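Local coordinates for arginase (Thermus thermophilus, PDB 2EF5), which probably catalyses the manganese-dependent hydrolysis of L-arginine to L-ornithine and urea, the last step of the urea cycle, at residues 47-51 against 72-76; 95-99 against 259-263; 110-114 against 157-163; 216-221 against 276-280; 242-247 against 279-284. One frame throughout, in Å; residues are numbered along the deposited sequence.

Interaction 1. Residues 47-51 against 72-76; sequences DVPVS and AALVL
The flat groups here are peptide carbonyls, those of Pro49 and Ala72, each met by a methyl from across the contact; no aromatic ring or charged group takes part. Val48 CG1 lies 3.7 Å from Ala72 O, and Ala72 CB returns the contact at 4.0 Å from Pro49 O. Ala72 O is already bonded to Leu76 N within the helix at 3.0 Å; the valine methyl packs against it. No hydrogen bond joins the two segments. Val48 carries most of the packing with its two branches spread over successive residues of the helix. CG1, anti to the backbone N (chi1 163°), runs alongside Val75, whose own CG1 is 3.8 Å away, the two side chains sliding past each other in opposite directions. The other branch, CG2, sits beside the backbone of Leu76, 4.1 Å from its CA, with Leu76 CD1 also close. At the margin the ring of Pro49 touches Val75 only loosely, CD to CG1 at 4.4 Å, and Val50 CG2 just reaches Ala72 CB at 4.5 Å. The result is a small apolar patch, buried around Val48 and Ala72 and open to solvent at Pro49 and Val75. Residues 47-51 leave the edge strand 41-47, and helix 66-81 belongs to the beta-alpha-beta connection from that strand to strand 87-93. Strand 2-8, lying between those two strands in the sheet, supplies Val6 beneath both Val48 and Leu76, while Gly7 pairs with the backbone of Val48.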
# COMPACT_ATOMS: atom_id res chain seq x y z
N ASP A 47 21.81 19.26 -44.76
CA ASP A 47 21.94 19.51 -43.33
C ASP A 47 21.77 20.97 -42.95
O ASP A 47 22.06 21.87 -43.74
CB ASP A 47 23.31 19.07 -42.80
CG ASP A 47 23.51 17.58 -42.85
OD1 ASP A 47 22.52 16.82 -42.89
OD2 ASP A 47 24.69 17.15 -42.83
N VAL A 48 21.31 21.20 -41.73
CA VAL A 48 21.14 22.54 -41.20
C VAL A 48 22.53 22.94 -40.69
O VAL A 48 23.20 22.16 -40.03
CB VAL A 48 20.16 22.55 -40.01
CG1 VAL A 48 20.31 23.84 -39.21
CG2 VAL A 48 18.73 22.43 -40.53
N PRO A 49 22.98 24.16 -41.02
CA PRO A 49 24.30 24.62 -40.58
C PRO A 49 24.44 24.59 -39.06
O PRO A 49 23.55 25.06 -38.34
CB PRO A 49 24.37 26.05 -41.14
CG PRO A 49 23.49 25.98 -42.36
CD PRO A 49 22.32 25.17 -41.86
N VAL A 50 25.54 24.04 -38.56
CA VAL A 50 25.75 24.01 -37.12
C VAL A 50 27.13 24.52 -36.75
O VAL A 50 28.15 23.96 -37.15
CB VAL A 50 25.61 22.58 -36.54
CG1 VAL A 50 25.71 22.64 -35.03
CG2 VAL A 50 24.28 21.98 -36.95
N SER A 51 27.17 25.61 -35.98
CA SER A 51 28.42 26.20 -35.54
C SER A 51 28.47 26.21 -34.02
O SER A 51 27.66 26.88 -33.37
CB SER A 51 28.55 27.62 -36.07
N ALA A 72 20.82 27.12 -34.35
CA ALA A 72 20.64 25.96 -35.23
C ALA A 72 19.21 25.43 -35.18
O ALA A 72 18.60 25.20 -36.22
CB ALA A 72 21.62 24.86 -34.84
N ALA A 73 18.69 25.23 -33.98
CA ALA A 73 17.33 24.73 -33.81
C ALA A 73 16.31 25.66 -34.47
O ALA A 73 15.28 25.21 -34.97
CB ALA A 73 17.01 24.56 -32.33
N LEU A 74 16.60 26.95 -34.45
CA LEU A 74 15.70 27.94 -35.04
C LEU A 74 15.68 27.80 -36.56
O LEU A 74 14.63 27.92 -37.19
CB LEU A 74 16.14 29.36 -34.63
CG LEU A 74 15.14 30.50 -34.88
CD1 LEU A 74 13.79 30.15 -34.24
CD2 LEU A 74 15.69 31.80 -34.29
N VAL A 75 16.84 27.55 -37.15
CA VAL A 75 16.92 27.37 -38.60
C VAL A 75 16.12 26.12 -38.95
O VAL A 75 15.40 26.09 -39.95
CB VAL A 75 18.39 27.20 -39.06
CG1 VAL A 75 18.44 26.84 -40.54
CG2 VAL A 75 19.17 28.47 -38.79
N LEU A 76 16.26 25.09 -38.12
CA LEU A 76 15.53 23.83 -38.34
C LEU A 76 14.03 24.07 -38.25
O LEU A 76 13.28 23.63 -39.12
CB LEU A 76 15.95 22.79 -37.29
CG LEU A 76 15.19 21.47 -37.28
CD1 LEU A 76 15.38 20.74 -38.60
CD2 LEU A 76 15.69 20.61 -36.12

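Interaction 2. Residues 95-99 against 259-263; sequences DHSLS and DLVEV. With MN (manganese (II) ion), chain H.
The manganese site of arginase supplies the centre of this contact: His96, a metal ligand through ND1 at 2.2 Å, lies over Val261 at the end of strand 255-261. Val261 CG2 sits on one face of the imidazole, 3.5 Å from the ring centroid and 7° off its normal, a CH-pi contact. Trp116 also stacks on the ring, and Ser215 OG bonds NE2, so the orientation of the ligand is set by several second-shell partners. The other valine branch, CG1, packs on Leu98 CD2 at 3.9 Å. Glu262, its chain bent at chi2 (-75°), brings OE2 to the backbone N of His96 at 2.9 Å, accepting through its anti lone pair in a bent bond (135°). Were this glutamate an alanine, His96 N would probably lose its acceptor and the loop around the ligand would be less firmly placed. Ser99 OG lies at the edge of the imidazole, in its plane, and appears to bond Asp259 OD2, whose position is less sure; Asp95 OD2 accepts from Leu12 N, outside the contact. Residues 95-99 link strand 87-93 to helix 99-107, and strand 255-261 runs between strands 87-93 and 212-217 in the parallel sheet.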
# COMPACT_ATOMS: atom_id res chain seq x y z
N ASP A 95 22.74 15.60 -31.31
CA ASP A 95 22.05 15.89 -30.06
C ASP A 95 20.54 15.91 -30.14
O ASP A 95 19.96 16.42 -31.10
CB ASP A 95 22.47 17.26 -29.51
CG ASP A 95 23.96 17.38 -29.29
OD1 ASP A 95 24.56 16.38 -28.84
OD2 ASP A 95 24.51 18.47 -29.54
N HIS A 96 19.89 15.39 -29.10
CA HIS A 96 18.44 15.39 -29.04
C HIS A 96 17.93 16.82 -28.89
O HIS A 96 16.73 17.08 -29.01
CB HIS A 96 17.97 14.55 -27.85
CG HIS A 96 16.63 13.91 -28.07
ND1 HIS A 96 16.21 12.80 -27.36
CD2 HIS A 96 15.66 14.19 -28.96
CE1 HIS A 96 15.03 12.43 -27.82
NE2 HIS A 96 14.67 13.24 -28.79
N SER A 97 18.84 17.75 -28.62
CA SER A 97 18.50 19.16 -28.48
C SER A 97 17.79 19.66 -29.73
O SER A 97 16.97 20.56 -29.65
CB SER A 97 19.77 20.00 -28.27
OG SER A 97 20.45 19.64 -27.09
N LEU A 98 18.11 19.07 -30.87
CA LEU A 98 17.50 19.46 -32.14
C LEU A 98 15.98 19.35 -32.11
O LEU A 98 15.29 20.02 -32.89
CB LEU A 98 18.06 18.61 -33.29
CG LEU A 98 17.71 17.11 -33.30
CD1 LEU A 98 16.29 16.89 -33.82
CD2 LEU A 98 18.70 16.38 -34.20
N SER A 99 15.46 18.51 -31.22
CA SER A 99 14.01 18.34 -31.13
C SER A 99 13.26 19.61 -30.74
O SER A 99 12.07 19.72 -31.02
CB SER A 99 13.66 17.20 -30.17
OG SER A 99 14.01 15.94 -30.74
N ASP A 259 11.87 12.10 -35.47
CA ASP A 259 13.27 12.45 -35.24
C ASP A 259 14.00 11.13 -35.00
O ASP A 259 13.49 10.26 -34.30
CB ASP A 259 13.50 13.29 -33.98
CG ASP A 259 12.66 14.55 -33.92
OD1 ASP A 259 12.44 15.19 -34.96
OD2 ASP A 259 12.24 14.90 -32.80
N LEU A 260 15.19 10.99 -35.58
CA LEU A 260 16.04 9.81 -35.39
C LEU A 260 17.31 10.44 -34.84
O LEU A 260 18.12 10.97 -35.59
CB LEU A 260 16.32 9.12 -36.72
CG LEU A 260 15.12 8.51 -37.45
CD1 LEU A 260 15.59 7.90 -38.77
CD2 LEU A 260 14.46 7.44 -36.58
N VAL A 261 17.47 10.40 -33.52
CA VAL A 261 18.60 11.06 -32.89
C VAL A 261 19.57 10.21 -32.07
O VAL A 261 19.35 9.03 -31.83
CB VAL A 261 18.10 12.18 -31.94
CG1 VAL A 261 17.20 13.16 -32.70
CG2 VAL A 261 17.32 11.56 -30.78
N GLU A 262 20.65 10.87 -31.66
CA GLU A 262 21.70 10.31 -30.82
C GLU A 262 22.51 9.13 -31.37
O GLU A 262 23.15 8.41 -30.61
CB GLU A 262 21.10 9.96 -29.45
CG GLU A 262 20.57 11.17 -28.66
CD GLU A 262 21.68 12.02 -28.04
OE1 GLU A 262 22.66 11.43 -27.53
OE2 GLU A 262 21.58 13.26 -28.05
N VAL A 263 22.50 8.94 -32.68
CA VAL A 263 23.30 7.87 -33.27
C VAL A 263 24.76 8.35 -33.25
O VAL A 263 25.07 9.43 -33.75
CB VAL A 263 22.86 7.59 -34.74
CG1 VAL A 263 23.78 6.56 -35.37
CG2 VAL A 263 21.42 7.10 -34.76
MN MN H . 17.18 11.96 -25.57

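Interaction 3. Residues 110-114 against 157-163; sequences RRVGV and VDPKDVV
Arg111 grips the carboxylate of Asp161 side-on with two nitrogens: NE gives a hydrogen bond to OD2 at 2.9 Å, and NH2 one to OD1 at 2.8 Å. Its chain, extended from CG to NE with CG anti to the backbone N (chi1 -177°), reaches across to make this salt bridge. The guanidinium and carboxylate planes are turned 46° apart. NH2 uses the syn lone pair of OD1, whereas NE comes to OD2 from above the carboxylate plane. OD2 has a second donor, a water at 2.6 Å, which in turn accepts from Asp158 N at 2.9 Å. Backbone groups are paired in parallel-strand fashion: Val114 N donates to Asp161 O at 2.8 Å, and Val163 N to Val114 O at 2.9 Å. Asp158 OD1 takes Lys160 N at 2.8 Å, an Asx turn that shapes the approach to strand 162-167. Beside the polar pairs, Val114 CG2 meets Val157 CG2 at 3.8 Å. Gly113 continues the sheet on its other edge by backbone bonds with Pro211 and His213. Each carboxylate oxygen of the buried Asp161 thus has a donor from Arg111, and with the water added the group would probably stay ionised, pinning the start of strand 162-167 beside strand 113-117.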
# COMPACT_ATOMS: atom_id res chain seq x y z
N ARG A 110 -0.11 24.02 -34.56
CA ARG A 110 -1.27 23.26 -34.10
C ARG A 110 -0.91 22.33 -32.94
O ARG A 110 0.27 22.07 -32.69
CB ARG A 110 -1.88 22.46 -35.25
CG ARG A 110 -3.17 21.71 -34.88
CD ARG A 110 -4.13 22.57 -34.04
NE ARG A 110 -4.49 23.83 -34.68
CZ ARG A 110 -5.32 23.94 -35.72
NH1 ARG A 110 -5.89 22.86 -36.23
NH2 ARG A 110 -5.57 25.13 -36.25
N ARG A 111 -1.93 21.85 -32.25
CA ARG A 111 -1.75 20.95 -31.12
C ARG A 111 -1.32 19.57 -31.60
O ARG A 111 -2.01 18.94 -32.39
CB ARG A 111 -3.06 20.84 -30.34
CG ARG A 111 -2.98 19.98 -29.09
CD ARG A 111 -4.35 19.75 -28.48
NE ARG A 111 -4.27 18.93 -27.27
CZ ARG A 111 -5.33 18.45 -26.62
NH1 ARG A 111 -6.55 18.69 -27.07
NH2 ARG A 111 -5.15 17.72 -25.53
N VAL A 112 -0.16 19.11 -31.13
CA VAL A 112 0.33 17.79 -31.54
C VAL A 112 0.74 16.97 -30.33
O VAL A 112 1.16 17.51 -29.31
CB VAL A 112 1.57 17.91 -32.46
CG1 VAL A 112 1.22 18.72 -33.70
CG2 VAL A 112 2.73 18.55 -31.70
N GLY A 113 0.59 15.65 -30.44
CA GLY A 113 0.99 14.78 -29.35
C GLY A 113 2.45 14.43 -29.58
O GLY A 113 2.90 14.35 -30.72
N VAL A 114 3.21 14.23 -28.50
CA VAL A 114 4.62 13.89 -28.63
C VAL A 114 4.93 12.56 -27.96
O VAL A 114 4.71 12.39 -26.76
CB VAL A 114 5.51 14.98 -27.99
CG1 VAL A 114 7.00 14.55 -28.05
CG2 VAL A 114 5.31 16.31 -28.71
N VAL A 157 4.38 22.23 -26.95
CA VAL A 157 3.48 21.15 -26.58
C VAL A 157 3.03 21.25 -25.13
O VAL A 157 3.78 21.72 -24.27
CB VAL A 157 4.14 19.77 -26.78
CG1 VAL A 157 5.26 19.58 -25.78
CG2 VAL A 157 3.10 18.66 -26.63
N ASP A 158 1.81 20.82 -24.86
CA ASP A 158 1.28 20.83 -23.51
C ASP A 158 1.77 19.54 -22.86
O ASP A 158 1.68 18.48 -23.47
CB ASP A 158 -0.25 20.84 -23.54
CG ASP A 158 -0.86 20.99 -22.15
OD1 ASP A 158 -0.55 20.17 -21.26
OD2 ASP A 158 -1.66 21.93 -21.96
N PRO A 159 2.30 19.63 -21.63
CA PRO A 159 2.81 18.45 -20.92
C PRO A 159 1.84 17.27 -20.94
O PRO A 159 2.26 16.12 -20.89
CB PRO A 159 3.02 18.98 -19.50
CG PRO A 159 3.38 20.41 -19.73
CD PRO A 159 2.39 20.84 -20.80
N LYS A 160 0.55 17.56 -21.02
CA LYS A 160 -0.46 16.52 -21.03
C LYS A 160 -0.58 15.81 -22.37
O LYS A 160 -1.25 14.78 -22.47
CB LYS A 160 -1.82 17.09 -20.61
CG LYS A 160 -1.81 17.61 -19.17
CD LYS A 160 -3.20 18.04 -18.70
CE LYS A 160 -3.18 18.42 -17.23
NZ LYS A 160 -4.53 18.78 -16.71
N ASP A 161 0.07 16.35 -23.40
CA ASP A 161 0.03 15.72 -24.72
C ASP A 161 1.39 15.08 -25.00
O ASP A 161 1.77 14.88 -26.16
CB ASP A 161 -0.30 16.75 -25.81
CG ASP A 161 -1.67 17.38 -25.62
OD1 ASP A 161 -2.61 16.65 -25.26
OD2 ASP A 161 -1.81 18.60 -25.85
N VAL A 162 2.11 14.75 -23.93
CA VAL A 162 3.42 14.13 -24.04
C VAL A 162 3.42 12.76 -23.36
O VAL A 162 2.84 12.59 -22.29
CB VAL A 162 4.53 14.99 -23.37
CG1 VAL A 162 5.86 14.21 -23.35
CG2 VAL A 162 4.70 16.30 -24.13
N VAL A 163 4.07 11.79 -23.98
CA VAL A 163 4.17 10.45 -23.41
C VAL A 163 5.60 9.97 -23.61
O VAL A 163 6.13 10.04 -24.72
CB VAL A 163 3.21 9.43 -24.09
CG1 VAL A 163 3.36 8.07 -23.43
CG2 VAL A 163 1.76 9.89 -23.96
O HOH W 1 0.16 19.92 -27.02

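Interaction 4. Residues 216-221 against 276-280; sequences LDADVL and MLVGL. With MN (manganese (II) ion), chain G; MN (manganese (II) ion), chain H.
Ala218 and Leu277 bring the backbones closest, their CA atoms 6.8 Å apart, where strand 212-217 turns into a 3-10 segment (218-220) against helix 272-284. Leu277 reaches over Ala218 with both methyls: its CD1 is 3.7 Å from Ala218 CB and its CD2 about as close, a placing reached with chi1 off the staggered positions (-97°). Leu216 and Leu280 cross at about a right angle, Leu216 CD2 touching Leu280 CD1 at 3.8 Å and also Leu277 CG. Further on, Leu221 slots CD1 against the end of Met276, CE at 3.6 Å, with the methionine chain bent at chi2 and chi3 to bring that methyl back. Leu221 CD1 also meets Leu277 CD1 and its CD2 nears Leu280, so the leucine spans three helix residues. No hydrogen bond joins the segments; the contact is purely apolar. On the side turned from the helix, the same turn carries metal ligands. Asp217 OD2 bridges the two manganese ions, 2.5 Å from each, and Asp219 OD2 binds one of them at 2.2 Å. Asp217 OD1 accepts from Asp219 N at 2.8 Å (163°), an Asx turn that fixes how the two carboxylates stand together. His96, Asp118 and Asp122 complete the ligands of the ion Asp219 does not bind; Asp118 and His120 belong to the site of the other. The turn is therefore two-sided, with a leucine-rich back pressed on helix 272-284 and an acidic front whose negative charges are probably balanced by the metals.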
# COMPACT_ATOMS: atom_id res chain seq x y z
N LEU A 216 12.58 9.55 -31.66
CA LEU A 216 13.27 8.32 -31.31
C LEU A 216 14.76 8.48 -31.02
O LEU A 216 15.56 8.78 -31.90
CB LEU A 216 13.06 7.29 -32.43
CG LEU A 216 13.71 5.91 -32.34
CD1 LEU A 216 13.24 5.17 -31.09
CD2 LEU A 216 13.35 5.11 -33.60
N ASP A 217 15.12 8.27 -29.75
CA ASP A 217 16.51 8.35 -29.32
C ASP A 217 17.03 6.92 -29.40
O ASP A 217 16.44 6.01 -28.82
CB ASP A 217 16.60 8.85 -27.87
CG ASP A 217 18.02 9.11 -27.44
OD1 ASP A 217 18.89 8.26 -27.72
OD2 ASP A 217 18.28 10.15 -26.81
N ALA A 218 18.13 6.73 -30.12
CA ALA A 218 18.71 5.40 -30.29
C ALA A 218 18.99 4.69 -28.98
O ALA A 218 18.96 3.46 -28.92
CB ALA A 218 20.01 5.50 -31.10
N ASP A 219 19.26 5.45 -27.92
CA ASP A 219 19.58 4.82 -26.65
C ASP A 219 18.42 4.13 -25.94
O ASP A 219 18.62 3.57 -24.88
CB ASP A 219 20.25 5.82 -25.69
CG ASP A 219 19.29 6.84 -25.12
OD1 ASP A 219 18.06 6.71 -25.27
OD2 ASP A 219 19.78 7.80 -24.49
N VAL A 220 17.22 4.18 -26.52
CA VAL A 220 16.09 3.51 -25.88
C VAL A 220 16.26 2.00 -26.08
O VAL A 220 15.77 1.20 -25.29
CB VAL A 220 14.73 3.95 -26.50
CG1 VAL A 220 14.57 3.37 -27.90
CG2 VAL A 220 13.59 3.51 -25.61
N LEU A 221 16.97 1.63 -27.14
CA LEU A 221 17.23 0.24 -27.45
C LEU A 221 18.28 -0.29 -26.50
O LEU A 221 19.13 0.46 -26.04
CB LEU A 221 17.75 0.10 -28.88
CG LEU A 221 16.81 0.56 -29.99
CD1 LEU A 221 17.56 0.62 -31.30
CD2 LEU A 221 15.62 -0.40 -30.09
N MET A 276 19.60 0.05 -37.31
CA MET A 276 18.47 -0.25 -36.43
C MET A 276 17.42 0.84 -36.55
O MET A 276 16.24 0.56 -36.77
CB MET A 276 18.92 -0.31 -34.97
CG MET A 276 19.58 -1.61 -34.51
SD MET A 276 18.41 -2.97 -34.30
CE MET A 276 16.97 -2.09 -33.62
N LEU A 277 17.84 2.09 -36.38
CA LEU A 277 16.91 3.21 -36.46
C LEU A 277 16.28 3.38 -37.83
O LEU A 277 15.14 3.80 -37.94
CB LEU A 277 17.59 4.51 -36.02
CG LEU A 277 17.33 4.90 -34.56
CD1 LEU A 277 17.85 3.82 -33.64
CD2 LEU A 277 18.02 6.22 -34.26
N VAL A 278 17.03 3.10 -38.89
CA VAL A 278 16.44 3.22 -40.21
C VAL A 278 15.30 2.21 -40.32
O VAL A 278 14.22 2.53 -40.81
CB VAL A 278 17.47 2.97 -41.33
CG1 VAL A 278 16.75 2.82 -42.66
CG2 VAL A 278 18.45 4.13 -41.39
N GLY A 279 15.54 0.99 -39.85
CA GLY A 279 14.52 -0.04 -39.92
C GLY A 279 13.29 0.38 -39.13
O GLY A 279 12.16 0.13 -39.56
N LEU A 280 13.50 1.01 -37.98
CA LEU A 280 12.39 1.45 -37.15
C LEU A 280 11.61 2.55 -37.86
O LEU A 280 10.39 2.60 -37.77
CB LEU A 280 12.88 1.92 -35.78
CG LEU A 280 13.40 0.78 -34.90
CD1 LEU A 280 14.07 1.33 -33.64
CD2 LEU A 280 12.23 -0.13 -34.53
MN MN G . 18.56 9.64 -24.39
MN MN H . 17.18 11.96 -25.57

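Interaction 5. Residues 242-247 against 279-284; sequences AHLLME and GLALSL. With GAI (guanidine), chain I.
Leu280 is the bump of this helix pair, its CD2 filling a hollow formed by Ala242, His243 and Met246. The methyl lies 3.6 Å from Ala242 CB and over the centre of the His243 imidazole, 3.6 Å from the centroid and 3° off the normal, a CH-pi contact. Met246 CG closes the hollow from another side, 3.9 Å from the same methyl. Next along the interface, Met246 CB presses on Ser283 CB, and the methionine, bent at chi2 and chi3, carries SD to Leu284 CB at 4.0 Å. The small residues Ala242 and Ser283 probably help the helices come close: the axes approach to 8.0 Å and cross at -29°, near parallel. Within the interface, His243 ND1 donates in the ring plane to Ser283 OG at 2.9 Å. The hydroxyl in turn gives its hydrogen to a water that bonds Glu247 OE2, and Glu247 clasps the bound guanidine, OE1 to N1 at 2.7 Å and OE2 to N3 at 2.9 Å. A leucine in place of His243 would probably leave Ser283 OG without its ring donor and Leu280 CD2 without the flat face it rests on. Helices 239-252 and 272-284 flank strand 255-261 in sequence, and Ala281 and Leu284 lie on its side chains, so the pair is helix-on-helix packing in one layer of an alpha/beta fold, with helix 239-252 also supplying His243, Leu244 and Glu247 to a guanidine pocket.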
# COMPACT_ATOMS: atom_id res chain seq x y z
N ALA A 242 10.69 -2.68 -30.13
CA ALA A 242 10.79 -1.39 -30.82
C ALA A 242 10.01 -1.41 -32.13
O ALA A 242 9.32 -0.45 -32.46
CB ALA A 242 12.26 -1.03 -31.07
N HIS A 243 10.11 -2.50 -32.89
CA HIS A 243 9.37 -2.56 -34.14
C HIS A 243 7.87 -2.63 -33.87
O HIS A 243 7.08 -1.98 -34.56
CB HIS A 243 9.83 -3.75 -35.00
CG HIS A 243 11.07 -3.48 -35.78
ND1 HIS A 243 11.07 -2.72 -36.94
CD2 HIS A 243 12.36 -3.82 -35.56
CE1 HIS A 243 12.31 -2.62 -37.39
NE2 HIS A 243 13.11 -3.27 -36.57
N LEU A 244 7.47 -3.38 -32.85
CA LEU A 244 6.04 -3.47 -32.52
C LEU A 244 5.49 -2.08 -32.20
O LEU A 244 4.43 -1.69 -32.68
CB LEU A 244 5.79 -4.39 -31.33
CG LEU A 244 4.30 -4.47 -30.97
CD1 LEU A 244 3.54 -5.11 -32.13
CD2 LEU A 244 4.11 -5.27 -29.70
N LEU A 245 6.21 -1.33 -31.37
CA LEU A 245 5.79 0.02 -31.00
C LEU A 245 5.59 0.88 -32.24
O LEU A 245 4.58 1.58 -32.36
CB LEU A 245 6.83 0.67 -30.09
CG LEU A 245 6.50 2.12 -29.70
CD1 LEU A 245 5.18 2.17 -28.94
CD2 LEU A 245 7.63 2.67 -28.85
N MET A 246 6.55 0.82 -33.15
CA MET A 246 6.48 1.59 -34.38
C MET A 246 5.29 1.16 -35.25
O MET A 246 4.59 2.00 -35.80
CB MET A 246 7.77 1.45 -35.19
CG MET A 246 9.01 2.01 -34.53
SD MET A 246 8.95 3.79 -34.15
CE MET A 246 8.68 3.76 -32.40
N GLU A 247 5.07 -0.15 -35.36
CA GLU A 247 3.98 -0.66 -36.19
C GLU A 247 2.60 -0.27 -35.65
O GLU A 247 1.70 0.06 -36.43
CB GLU A 247 4.07 -2.18 -36.32
CG GLU A 247 5.40 -2.68 -36.89
CD GLU A 247 5.55 -4.19 -36.77
OE1 GLU A 247 5.11 -4.76 -35.76
OE2 GLU A 247 6.14 -4.82 -37.68
N GLY A 279 15.54 0.99 -39.85
CA GLY A 279 14.52 -0.04 -39.92
C GLY A 279 13.29 0.38 -39.13
O GLY A 279 12.16 0.13 -39.56
N LEU A 280 13.50 1.01 -37.98
CA LEU A 280 12.39 1.45 -37.15
C LEU A 280 11.61 2.55 -37.86
O LEU A 280 10.39 2.60 -37.77
CB LEU A 280 12.88 1.92 -35.78
CG LEU A 280 13.40 0.78 -34.90
CD1 LEU A 280 14.07 1.33 -33.64
CD2 LEU A 280 12.23 -0.13 -34.53
N ALA A 281 12.31 3.43 -38.58
CA ALA A 281 11.61 4.49 -39.31
C ALA A 281 10.70 3.86 -40.37
O ALA A 281 9.57 4.31 -40.57
CB ALA A 281 12.61 5.43 -39.99
N LEU A 282 11.20 2.83 -41.04
CA LEU A 282 10.41 2.16 -42.08
C LEU A 282 9.12 1.59 -41.48
O LEU A 282 8.04 1.73 -42.05
CB LEU A 282 11.24 1.06 -42.75
CG LEU A 282 12.54 1.51 -43.42
CD1 LEU A 282 13.25 0.28 -44.00
CD2 LEU A 282 12.26 2.55 -44.52
N SER A 283 9.23 0.95 -40.31
CA SER A 283 8.05 0.39 -39.67
C SER A 283 7.09 1.51 -39.28
O SER A 283 5.87 1.36 -39.41
CB SER A 283 8.43 -0.41 -38.43
OG SER A 283 9.18 -1.55 -38.76
N LEU A 284 7.63 2.61 -38.79
CA LEU A 284 6.78 3.72 -38.39
C LEU A 284 6.04 4.29 -39.59
O LEU A 284 4.92 4.80 -39.46
CB LEU A 284 7.60 4.83 -37.72
CG LEU A 284 6.79 5.99 -37.15
CD1 LEU A 284 5.91 5.50 -36.02
CD2 LEU A 284 7.73 7.08 -36.65
C GAI I . 7.74 -7.15 -35.35
N1 GAI I . 6.68 -6.68 -34.68
N2 GAI I . 8.56 -8.02 -34.76
N3 GAI I . 7.98 -6.76 -36.61
O HOH W 2 7.48 -3.52 -39.54

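Interactions 2 and 4 are buried and meet at one manganese ion, their neighbouring strands 255-261 and 212-217 joined by backbone bonds; metal coordination and carboxylates sit there beside apolar packing. Interaction 5 shares Gly279 and Leu280 with interaction 4 on helix 272-284, and differs in chemistry: two helices, one imidazole-hydroxyl bond and a guanidine at its rim. Interaction 3 holds the same sheet at another place, where strand pairing and a salt bridge replace metals; its Arg111 is exposed although its Asp161 is buried. Interaction 1, about 17 Å from the chain centre, is the least buried and wholly apolar, yet Leu76 touches Leu98 of interaction 2.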